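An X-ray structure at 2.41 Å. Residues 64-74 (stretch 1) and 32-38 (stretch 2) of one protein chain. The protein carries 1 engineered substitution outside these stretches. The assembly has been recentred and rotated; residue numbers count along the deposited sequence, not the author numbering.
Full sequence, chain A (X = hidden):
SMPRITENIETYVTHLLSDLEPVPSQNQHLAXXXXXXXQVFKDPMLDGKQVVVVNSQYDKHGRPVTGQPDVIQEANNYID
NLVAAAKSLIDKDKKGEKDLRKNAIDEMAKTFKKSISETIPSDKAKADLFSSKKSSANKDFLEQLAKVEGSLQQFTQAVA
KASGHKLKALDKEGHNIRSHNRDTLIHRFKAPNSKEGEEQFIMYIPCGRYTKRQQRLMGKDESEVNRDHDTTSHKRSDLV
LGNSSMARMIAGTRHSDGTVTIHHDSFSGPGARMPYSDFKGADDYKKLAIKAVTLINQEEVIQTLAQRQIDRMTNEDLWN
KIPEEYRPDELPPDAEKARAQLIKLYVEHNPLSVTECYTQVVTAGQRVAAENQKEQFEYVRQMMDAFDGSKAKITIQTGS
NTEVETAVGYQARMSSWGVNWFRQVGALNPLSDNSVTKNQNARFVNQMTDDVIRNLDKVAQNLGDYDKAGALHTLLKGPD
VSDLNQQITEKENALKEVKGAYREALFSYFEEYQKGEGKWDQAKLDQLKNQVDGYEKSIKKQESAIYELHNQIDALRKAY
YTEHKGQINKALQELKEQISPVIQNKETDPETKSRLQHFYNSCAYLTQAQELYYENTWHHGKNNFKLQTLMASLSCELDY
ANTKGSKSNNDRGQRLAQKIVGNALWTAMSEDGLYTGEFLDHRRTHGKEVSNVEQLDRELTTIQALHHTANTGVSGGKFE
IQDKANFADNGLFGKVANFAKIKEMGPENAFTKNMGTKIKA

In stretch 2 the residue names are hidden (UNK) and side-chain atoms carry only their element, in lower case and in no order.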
# COMPACT_ATOMS: atom_id res chain seq x y z
N PRO A 64 -13.50 -14.53 17.26
CA PRO A 64 -12.19 -15.04 16.83
C PRO A 64 -11.16 -15.28 17.93
O PRO A 64 -10.98 -14.44 18.78
CB PRO A 64 -11.59 -13.88 15.97
CG PRO A 64 -12.74 -13.00 15.60
CD PRO A 64 -13.90 -13.30 16.55
N VAL A 65 -10.38 -16.33 17.78
CA VAL A 65 -9.39 -16.63 18.77
C VAL A 65 -8.03 -16.48 18.12
O VAL A 65 -6.99 -16.41 18.79
CB VAL A 65 -9.71 -18.06 19.28
CG1 VAL A 65 -8.47 -18.92 19.48
CG2 VAL A 65 -10.69 -17.97 20.47
N THR A 66 -8.02 -16.39 16.79
CA THR A 66 -6.81 -16.08 16.09
C THR A 66 -6.73 -14.57 15.93
O THR A 66 -7.76 -13.83 16.05
CB THR A 66 -6.83 -16.73 14.69
OG1 THR A 66 -8.06 -16.43 14.03
CG2 THR A 66 -6.74 -18.28 14.79
N GLY A 67 -5.54 -14.06 15.64
CA GLY A 67 -5.43 -12.62 15.40
C GLY A 67 -5.60 -11.83 16.72
O GLY A 67 -5.98 -10.66 16.74
N GLN A 68 -5.28 -12.47 17.84
CA GLN A 68 -5.53 -11.89 19.12
C GLN A 68 -4.20 -11.60 19.79
O GLN A 68 -3.36 -12.46 19.81
CB GLN A 68 -6.38 -12.90 19.87
CG GLN A 68 -7.42 -12.26 20.75
CD GLN A 68 -8.59 -11.62 20.01
OE1 GLN A 68 -8.92 -10.50 20.25
NE2 GLN A 68 -9.25 -12.36 19.22
N PRO A 69 -3.95 -10.37 20.32
CA PRO A 69 -2.56 -10.19 20.90
C PRO A 69 -2.33 -11.01 22.11
O PRO A 69 -3.21 -11.13 22.97
CB PRO A 69 -2.51 -8.76 21.35
CG PRO A 69 -3.70 -8.12 20.71
CD PRO A 69 -4.74 -9.15 20.41
N ASP A 70 -1.13 -11.53 22.21
CA ASP A 70 -0.75 -12.27 23.38
C ASP A 70 0.63 -11.78 23.85
O ASP A 70 1.60 -11.95 23.10
CB ASP A 70 -0.70 -13.75 23.00
CG ASP A 70 -0.26 -14.65 24.19
OD1 ASP A 70 0.55 -14.19 25.04
OD2 ASP A 70 -0.71 -15.81 24.28
N VAL A 71 0.75 -11.18 25.04
CA VAL A 71 2.06 -10.52 25.36
C VAL A 71 3.25 -11.46 25.57
O VAL A 71 4.39 -11.15 25.22
CB VAL A 71 2.02 -9.47 26.48
CG1 VAL A 71 1.15 -8.31 26.07
CG2 VAL A 71 1.53 -10.03 27.78
N ILE A 72 2.98 -12.64 26.08
CA ILE A 72 4.04 -13.67 26.04
C ILE A 72 4.63 -13.95 24.65
O ILE A 72 5.86 -13.93 24.49
CB ILE A 72 3.59 -14.97 26.69
CG1 ILE A 72 3.21 -14.62 28.13
CG2 ILE A 72 4.77 -15.98 26.71
CD1 ILE A 72 2.60 -15.82 28.86
N GLN A 73 3.77 -14.19 23.67
CA GLN A 73 4.20 -14.44 22.31
C GLN A 73 4.96 -13.25 21.75
O GLN A 73 5.99 -13.45 21.15
CB GLN A 73 3.06 -14.84 21.38
CG GLN A 73 2.34 -16.08 21.84
CD GLN A 73 3.25 -17.27 21.84
OE1 GLN A 73 3.91 -17.56 20.82
NE2 GLN A 73 3.35 -17.95 22.99
N GLU A 74 4.48 -12.03 21.98
CA GLU A 74 5.13 -10.86 21.41
C GLU A 74 6.48 -10.65 22.09
O GLU A 74 7.44 -10.26 21.45
CB GLU A 74 4.26 -9.60 21.61
CG GLU A 74 2.89 -9.68 20.93
CD GLU A 74 2.97 -9.73 19.39
OE1 GLU A 74 4.01 -9.38 18.77
OE2 GLU A 74 1.98 -10.14 18.77
N UNK A 32 7.83 -15.46 14.30
CA UNK A 32 6.46 -14.93 14.29
C UNK A 32 5.59 -15.24 15.52
O UNK A 32 4.60 -14.53 15.74
c UNK A 32 6.29 -13.22 10.10
c UNK A 32 6.33 -14.96 11.83
c UNK A 32 7.29 -15.66 11.11
c UNK A 32 7.27 -13.95 9.40
c UNK A 32 5.83 -13.73 11.31
c UNK A 32 7.77 -15.15 9.90
c UNK A 32 5.79 -15.50 13.09
o UNK A 32 7.70 -13.50 8.18
N UNK A 33 5.95 -16.29 16.28
CA UNK A 33 5.25 -16.76 17.47
C UNK A 33 3.88 -17.33 17.12
O UNK A 33 3.59 -17.63 15.96
N UNK A 34 3.00 -17.44 18.12
CA UNK A 34 1.73 -18.10 17.94
C UNK A 34 1.90 -19.46 17.21
O UNK A 34 1.35 -19.69 16.12
c UNK A 34 1.39 -13.48 18.14
o UNK A 34 0.26 -11.97 19.66
c UNK A 34 1.49 -14.74 17.52
c UNK A 34 0.73 -17.17 17.22
c UNK A 34 -0.52 -14.25 19.43
c UNK A 34 0.60 -15.77 17.85
c UNK A 34 -0.41 -15.50 18.83
c UNK A 34 0.37 -13.24 19.07
N UNK A 35 2.67 -20.38 17.81
CA UNK A 35 2.82 -21.69 17.15
C UNK A 35 1.46 -22.40 16.82
O UNK A 35 0.52 -22.36 17.60
c UNK A 35 3.66 -22.50 18.14
c UNK A 35 3.40 -21.87 19.50
c UNK A 35 3.17 -20.38 19.20
N UNK A 36 1.34 -22.98 15.64
CA UNK A 36 0.08 -23.61 15.25
C UNK A 36 -0.96 -22.62 14.78
O UNK A 36 -1.93 -23.02 14.20
N UNK A 37 -0.79 -21.31 15.01
CA UNK A 37 -1.66 -20.36 14.31
C UNK A 37 -0.86 -19.74 13.15
O UNK A 37 -1.32 -19.81 12.01
c UNK A 37 -2.31 -19.31 15.21
o UNK A 37 -3.65 -15.76 14.81
o UNK A 37 -3.21 -16.85 16.65
c UNK A 37 -3.21 -16.80 15.38
c UNK A 37 -2.71 -18.01 14.48
N UNK A 38 0.34 -19.21 13.42
CA UNK A 38 1.21 -18.61 12.35
C UNK A 38 2.08 -19.71 11.74
O UNK A 38 3.20 -20.00 12.20
n UNK A 38 0.85 -11.69 14.64
n UNK A 38 2.96 -12.54 14.74
c UNK A 38 1.67 -12.71 14.46
c UNK A 38 1.15 -16.18 13.21
c UNK A 38 2.00 -15.06 13.75
n UNK A 38 1.20 -13.88 14.01
c UNK A 38 2.02 -17.40 12.85
O HOH W 1 -4.21 -15.07 18.48

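Position 32 has eight side-chain atoms: one carbon leading to a six-carbon ring that bears one oxygen. Its CA-to-CB bond points away from stretch 1, and it makes no contact there. The atoms identify Tyr-32.

Position 33 has no side-chain atoms. Its phi is positive, 67°, which favours glycine. A CB here would point toward stretch 1 and sit 3.3 Å from Gln-73 OE1, a tight fit. The residue is Gly-33, and its CA lies 3.7 Å from Gln-73 OE1.

Position 34 again has one carbon, then a six-carbon ring with one oxygen. The ring reaches into the bend of stretch 1, and its oxygen lies near the backbone N of Asp-70 and the carboxylate of Glu-74. This is Tyr-34. Its OH accepts a hydrogen bond from Asp-70 N at 2.9 Å and donates one to Glu-74 OE2 at 2.7 Å. Gln-73 CB packs over one ring face, 3.9 Å from the centroid, a CH-pi contact. The backbone takes part too: Tyr-34 N donates to Gln-73 OE1 at 2.9 Å.

Position 35 has three carbons that close a ring onto the backbone N. That is Pro-35. With no N-H to give, it meets Gln-73 through carbon: its CD lies 3.3 Å from Gln-73 OE1.

Position 36 has no side-chain atoms and touches nothing on stretch 1. At its backbone angles a CB would jam against the carbonyl O of the preceding residue. It is Gly-36.

Position 37 has three carbons, the third carrying two oxygens. The chain is extended toward stretch 1, and one oxygen meets the backbone N of Gly-67. This is Glu-37. Its OE2 accepts from Gly-67 N at 2.7 Å. Water 1 donates to Glu-37 OE1 at 2.7 Å and accepts from Gln-68 N at 2.9 Å, so it bridges the two stretches.

Position 38 has three carbons, a nitrogen, then a carbon carrying two more nitrogens. This is Arg-38. Its NH1 donates to Tyr-32 O at 2.8 Å, within its own stretch. NH2 is 4.6 Å from Glu-74 OE2, too far for a salt bridge; the opposite charges are merely near each other.

The contact has two main anchors. Tyr-34 engages the start of the helix through its ring and hydroxyl, while Gln-73 reaches back to its backbone N. Glu-37 holds the loop at Gly-67. Tyr-34 O accepts from both Glu-37 N and Arg-38 N, at 2.9 Å each, a turn that links the two anchoring residues.

Stretch 2, residues 32-38: YGYPGER
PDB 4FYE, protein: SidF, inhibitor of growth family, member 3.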